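Local coordinates for putative nucleic acid-binding lipoprotein (Klebsiella pneumoniae subsp. pneumoniae MGH 78578, PDB 3F1Z) that is of unknown function but is a putative lipoprotein with an OB fold that may bind nucleic acid, at residues A[56-61]-A[73-78]. Residues are numbered along the deposited sequence; the frame is centred on the assembly and turned at random.
Sequences GVIVDI and FIVTMR
V57 and R78 face each other as an antiparallel hydrogen-bonded pair: V57 N donates to R78 O (2.9 Å) and R78 N to V57 O (2.8 Å). Their side chains run side by side, and the guanidinium lies flat over the valine, whose CB sits 3.9 Å above the centre of the plane. R78 CG, placed between backbone N and carbonyl carbon (chi1 67°), also meets V59 CG1 at 3.7 Å, the two side chains crossing at about a right angle. A classic beta bulge follows. V59 and D60 both face T76, whose O takes a straight bond from V59 N (2.9 Å) and a weak one from D60 N; T76 N returns a bond to D60 O. The extra residue leaves V59 beside the face formed by V57, D60, T76 and R78, its CG2 against T76 CG2. On that face a water bridges D60 OD2 and T76 OG1, while R62 forms a salt bridge with the same carboxylate. On the other face, I58 CD1 touches V75 CG1 (3.6 Å). M77 SE lies 3.6 Å from G56 N, and the bend at chi3 (-90°) turns CE toward I58 CD1 (4.0 Å). This bulged hairpin belongs to the curled OB-fold sheet: strand 51-65 pairs on with strand 108-114, and strand 71-78 with strand 88-93, where F92 packs on V75 and F90 on M77, while V100 of helix 97-100 touches I61.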
ATOM      1  N   GLY A  56      -7.200  -4.631  -3.895  1.00 31.72           N
ATOM      2  CA  GLY A  56      -8.256  -4.129  -2.990  1.00 30.85           C
ATOM      3  C   GLY A  56      -9.077  -3.008  -3.605  1.00 30.04           C
ATOM      4  O   GLY A  56      -8.903  -2.669  -4.754  1.00 29.36           O
ATOM      5  N   VAL A  57      -9.999  -2.457  -2.834  1.00 29.68           N
ATOM      6  CA  VAL A  57     -10.837  -1.387  -3.304  1.00 29.57           C
ATOM      7  C   VAL A  57     -10.348  -0.108  -2.665  1.00 29.95           C
ATOM      8  O   VAL A  57     -10.224  -0.020  -1.445  1.00 30.60           O
ATOM      9  CB  VAL A  57     -12.344  -1.590  -2.967  1.00 29.35           C
ATOM     10  CG1 VAL A  57     -13.127  -0.389  -3.427  1.00 28.90           C
ATOM     11  CG2 VAL A  57     -12.903  -2.823  -3.637  1.00 27.87           C
ATOM     12  N   ILE A  58     -10.088   0.885  -3.510  1.00 29.30           N
ATOM     13  CA  ILE A  58      -9.625   2.160  -3.072  1.00 28.18           C
ATOM     14  C   ILE A  58     -10.826   2.873  -2.465  1.00 29.79           C
ATOM     15  O   ILE A  58     -11.874   2.961  -3.098  1.00 29.59           O
ATOM     16  CB  ILE A  58      -9.046   2.971  -4.235  1.00 27.29           C
ATOM     17  CG1 ILE A  58      -7.845   2.229  -4.835  1.00 27.43           C
ATOM     18  CG2 ILE A  58      -8.624   4.384  -3.762  1.00 26.75           C
ATOM     19  CD1 ILE A  58      -6.738   1.855  -3.814  1.00 26.58           C
ATOM     20  N   VAL A  59     -10.664   3.352  -1.233  1.00 29.62           N
ATOM     21  CA  VAL A  59     -11.714   4.068  -0.530  1.00 30.14           C
ATOM     22  C   VAL A  59     -11.340   5.518  -0.193  1.00 30.92           C
ATOM     23  O   VAL A  59     -12.187   6.283   0.278  1.00 30.42           O
ATOM     24  CB  VAL A  59     -12.137   3.346   0.772  1.00 29.51           C
ATOM     25  CG1 VAL A  59     -12.826   2.036   0.417  1.00 29.19           C
ATOM     26  CG2 VAL A  59     -10.958   3.122   1.656  1.00 29.00           C
ATOM     27  N   ASP A  60     -10.086   5.899  -0.393  1.00 31.28           N
ATOM     28  CA  ASP A  60      -9.730   7.284  -0.199  1.00 31.19           C
ATOM     29  C   ASP A  60      -8.427   7.568  -0.911  1.00 31.28           C
ATOM     30  O   ASP A  60      -7.509   6.760  -0.885  1.00 30.02           O
ATOM     31  CB  ASP A  60      -9.618   7.635   1.274  1.00 32.61           C
ATOM     32  CG  ASP A  60      -9.431   9.134   1.504  1.00 35.81           C
ATOM     33  OD1 ASP A  60     -10.419   9.883   1.287  1.00 36.96           O
ATOM     34  OD2 ASP A  60      -8.296   9.562   1.908  1.00 36.42           O
ATOM     35  N   ILE A  61      -8.375   8.742  -1.537  1.00 31.37           N
ATOM     36  CA  ILE A  61      -7.217   9.262  -2.239  1.00 29.98           C
ATOM     37  C   ILE A  61      -7.143  10.717  -1.779  1.00 30.63           C
ATOM     38  O   ILE A  61      -8.150  11.425  -1.832  1.00 30.31           O
ATOM     39  CB  ILE A  61      -7.424   9.267  -3.745  1.00 29.76           C
ATOM     40  CG1 ILE A  61      -7.639   7.836  -4.274  1.00 28.88           C
ATOM     41  CG2 ILE A  61      -6.250   9.965  -4.396  1.00 27.71           C
ATOM     42  CD1 ILE A  61      -8.312   7.761  -5.616  1.00 28.69           C
ATOM     43  N   PHE A  73       0.795  12.011  -1.426  1.00 32.45           N
ATOM     44  CA  PHE A  73      -0.551  11.513  -1.481  1.00 30.60           C
ATOM     45  C   PHE A  73      -0.675  10.288  -0.628  1.00 31.81           C
ATOM     46  O   PHE A  73       0.233   9.490  -0.610  1.00 33.28           O
ATOM     47  CB  PHE A  73      -0.870  11.058  -2.883  1.00 30.41           C
ATOM     48  CG  PHE A  73      -0.703  12.094  -3.941  1.00 29.44           C
ATOM     49  CD1 PHE A  73       0.472  12.221  -4.616  1.00 29.52           C
ATOM     50  CD2 PHE A  73      -1.763  12.882  -4.323  1.00 30.12           C
ATOM     51  CE1 PHE A  73       0.611  13.180  -5.638  1.00 29.55           C
ATOM     52  CE2 PHE A  73      -1.645  13.829  -5.328  1.00 29.46           C
ATOM     53  CZ  PHE A  73      -0.446  13.976  -5.982  1.00 29.84           C
ATOM     54  N   ILE A  74      -1.800  10.131   0.061  1.00 33.28           N
ATOM     55  CA  ILE A  74      -2.138   8.914   0.782  1.00 34.24           C
ATOM     56  C   ILE A  74      -3.311   8.257   0.007  1.00 34.56           C
ATOM     57  O   ILE A  74      -4.336   8.909  -0.296  1.00 33.21           O
ATOM     58  CB  ILE A  74      -2.607   9.203   2.217  1.00 36.01           C
ATOM     59  CG1 ILE A  74      -1.484   9.775   3.039  1.00 37.97           C
ATOM     60  CG2 ILE A  74      -2.917   7.924   2.944  1.00 37.29           C
ATOM     61  CD1 ILE A  74      -0.274   8.766   3.253  1.00 38.88           C
ATOM     62  N   VAL A  75      -3.148   6.970  -0.300  1.00 34.34           N
ATOM     63  CA  VAL A  75      -4.166   6.143  -0.960  1.00 32.71           C
ATOM     64  C   VAL A  75      -4.524   5.045   0.037  1.00 32.13           C
ATOM     65  O   VAL A  75      -3.642   4.379   0.576  1.00 31.84           O
ATOM     66  CB  VAL A  75      -3.639   5.550  -2.241  1.00 32.12           C
ATOM     67  CG1 VAL A  75      -4.574   4.474  -2.763  1.00 31.67           C
ATOM     68  CG2 VAL A  75      -3.473   6.657  -3.279  1.00 31.10           C
ATOM     69  N   THR A  76      -5.814   4.922   0.346  1.00 31.27           N
ATOM     70  CA  THR A  76      -6.296   3.971   1.338  1.00 30.50           C
ATOM     71  C   THR A  76      -7.102   2.901   0.626  1.00 30.24           C
ATOM     72  O   THR A  76      -7.952   3.215  -0.210  1.00 30.30           O
ATOM     73  CB  THR A  76      -7.193   4.642   2.388  1.00 30.81           C
ATOM     74  OG1 THR A  76      -6.525   5.776   2.908  1.00 32.20           O
ATOM     75  CG2 THR A  76      -7.540   3.701   3.541  1.00 30.37           C
HETATM   76  N   MSE A  77      -6.895   1.651   1.038  1.00 29.87           N
HETATM   77  CA  MSE A  77      -7.460   0.492   0.364  1.00 29.26           C
HETATM   78  C   MSE A  77      -8.141  -0.410   1.360  1.00 29.76           C
HETATM   79  O   MSE A  77      -7.588  -0.646   2.442  1.00 29.21           O
HETATM   80  CB  MSE A  77      -6.298  -0.266  -0.299  1.00 28.96           C
HETATM   81  CG  MSE A  77      -6.700  -1.429  -1.143  1.00 29.00           C
HETATM   82 SE   MSE A  77      -5.187  -2.534  -1.706  0.75 26.62          SE
HETATM   83  CE  MSE A  77      -4.753  -1.607  -3.381  1.00 28.51           C
ATOM     84  N   ARG A  78      -9.332  -0.915   1.019  1.00 29.70           N
ATOM     85  CA  ARG A  78      -9.985  -1.911   1.874  1.00 30.19           C
ATOM     86  C   ARG A  78      -9.989  -3.275   1.175  1.00 29.51           C
ATOM     87  O   ARG A  78      -9.853  -3.343  -0.050  1.00 26.64           O
ATOM     88  CB  ARG A  78     -11.422  -1.524   2.176  1.00 31.39           C
ATOM     89  CG  ARG A  78     -12.367  -1.549   0.978  1.00 31.84           C
ATOM     90  CD  ARG A  78     -13.809  -1.584   1.482  1.00 32.65           C
ATOM     91  NE  ARG A  78     -14.787  -1.389   0.426  1.00 32.92           N
ATOM     92  CZ  ARG A  78     -15.209  -2.333  -0.402  1.00 34.36           C
ATOM     93  NH1 ARG A  78     -14.739  -3.583  -0.328  1.00 35.22           N
ATOM     94  NH2 ARG A  78     -16.108  -2.021  -1.330  1.00 34.41           N
TER
HETATM   95  O   HOH W   1      -6.186   8.148   1.728  1.00 20.18           O